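Local coordinates for arsenate reductase (ArsC) (PDB 1Y1L), which probably reduces arsenate to arsenite in arsenical resistance, using a fold of the low molecular weight protein tyrosine phosphatase family, at residues C6-N9 against T10-V14. Sequence-based numbering, arbitrary orientation.
Sequences CIHN and TARSV. With CD (cadmium ion), chain E.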
# COMPACT_ATOMS: atom_id res chain seq x y z
N CYS A 6 3.63 -13.72 -8.46
CA CYS A 6 2.19 -13.89 -8.33
C CYS A 6 2.00 -14.66 -7.02
O CYS A 6 2.94 -14.81 -6.24
CB CYS A 6 1.60 -14.63 -9.54
SG CYS A 6 1.56 -16.44 -9.35
N ILE A 7 0.78 -15.10 -6.75
CA ILE A 7 0.53 -15.81 -5.51
C ILE A 7 1.22 -17.16 -5.48
O ILE A 7 2.33 -17.30 -4.99
CB ILE A 7 -0.96 -16.04 -5.26
CG1 ILE A 7 -1.71 -14.72 -5.14
CG2 ILE A 7 -1.16 -16.88 -4.01
CD1 ILE A 7 -3.21 -14.91 -5.02
N HIS A 8 0.54 -18.17 -6.02
CA HIS A 8 1.04 -19.53 -6.02
C HIS A 8 2.25 -19.88 -6.92
O HIS A 8 2.92 -20.88 -6.68
CB HIS A 8 -0.16 -20.47 -6.17
CG HIS A 8 -1.03 -20.17 -7.36
ND1 HIS A 8 -1.64 -21.17 -8.10
CD2 HIS A 8 -1.40 -19.01 -7.95
CE1 HIS A 8 -2.31 -20.63 -9.11
NE2 HIS A 8 -2.19 -19.32 -9.03
N ASN A 9 2.60 -19.01 -7.87
CA ASN A 9 3.76 -19.23 -8.78
C ASN A 9 3.81 -20.58 -9.49
O ASN A 9 4.73 -21.39 -9.28
CB ASN A 9 5.09 -19.01 -8.03
CG ASN A 9 6.32 -19.26 -8.93
OD1 ASN A 9 7.40 -19.60 -8.44
ND2 ASN A 9 6.14 -19.13 -10.24
N THR A 10 2.88 -20.80 -10.40
CA THR A 10 2.83 -22.07 -11.11
C THR A 10 2.62 -21.88 -12.61
O THR A 10 3.11 -22.67 -13.42
CB THR A 10 1.72 -22.96 -10.53
OG1 THR A 10 1.98 -23.26 -9.15
CG2 THR A 10 1.62 -24.25 -11.27
N ALA A 11 1.93 -20.80 -12.98
CA ALA A 11 1.64 -20.51 -14.38
C ALA A 11 2.09 -19.14 -14.88
O ALA A 11 3.16 -19.02 -15.49
CB ALA A 11 0.16 -20.69 -14.63
N ARG A 12 1.24 -18.13 -14.70
CA ARG A 12 1.51 -16.76 -15.14
C ARG A 12 2.91 -16.27 -14.81
O ARG A 12 3.62 -15.74 -15.66
CB ARG A 12 0.48 -15.81 -14.55
CG ARG A 12 -0.94 -16.29 -14.73
CD ARG A 12 -1.95 -15.16 -14.74
NE ARG A 12 -2.20 -14.56 -13.44
CZ ARG A 12 -2.55 -15.22 -12.34
NH1 ARG A 12 -2.77 -14.56 -11.21
NH2 ARG A 12 -2.66 -16.54 -12.35
N SER A 13 3.30 -16.41 -13.56
CA SER A 13 4.60 -15.98 -13.10
C SER A 13 5.62 -16.56 -14.04
O SER A 13 6.42 -15.85 -14.64
CB SER A 13 4.83 -16.55 -11.71
OG SER A 13 3.61 -16.56 -10.98
N VAL A 14 5.51 -17.86 -14.22
CA VAL A 14 6.42 -18.59 -15.08
C VAL A 14 6.30 -18.22 -16.55
O VAL A 14 7.28 -18.29 -17.27
CB VAL A 14 6.18 -20.10 -14.94
CG1 VAL A 14 7.23 -20.86 -15.74
CG2 VAL A 14 6.20 -20.51 -13.47
CD CD E . -3.30 -20.06 -7.06
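Cys6 and Ser13 meet where residues 6-12, the CX5R phosphate-binding loop (P-loop) of low molecular weight tyrosine phosphatases, run from strand 2-6 into helix 12-21. With chi1 at 90°, SG of Cys6 lies between its own backbone N and carbonyl carbon and is turned into the loop. A weak hydrogen bond runs to SG from the backbone N of Asn9 at 3.1 Å, N-H to sulfur at 145°; the sulfur is modelled too near the Ser13 hydroxyl, which makes its exact place doubtful. In this family such a loop wraps around the oxyanion, and Arg12 holds the place of the signature arginine. Its NH1 forms a salt bridge with Glu78. Ile7 packs on Ile7 of a second subunit. His8 carries a cadmium ion bound also by Glu35 of that subunit; the metal is modelled almost equally near every ring atom, so its mode of binding is doubtful. His8 NE2 stands 4.4 Å from Arg12 NH2, the two groups meeting obliquely. With chi1 at 179°, the side chain of Asn9 is fully extended from the backbone N, which carries the amide over the first turn of the helix. There OD1 accepts a hydrogen bond from the backbone N of Arg60, which settles which edge of the amide turns toward the helix: ND2 rests 3.2 Å from CB of Ser13 and 3.5 Å from CG2 of Val14, whose side chain it crosses at about a right angle.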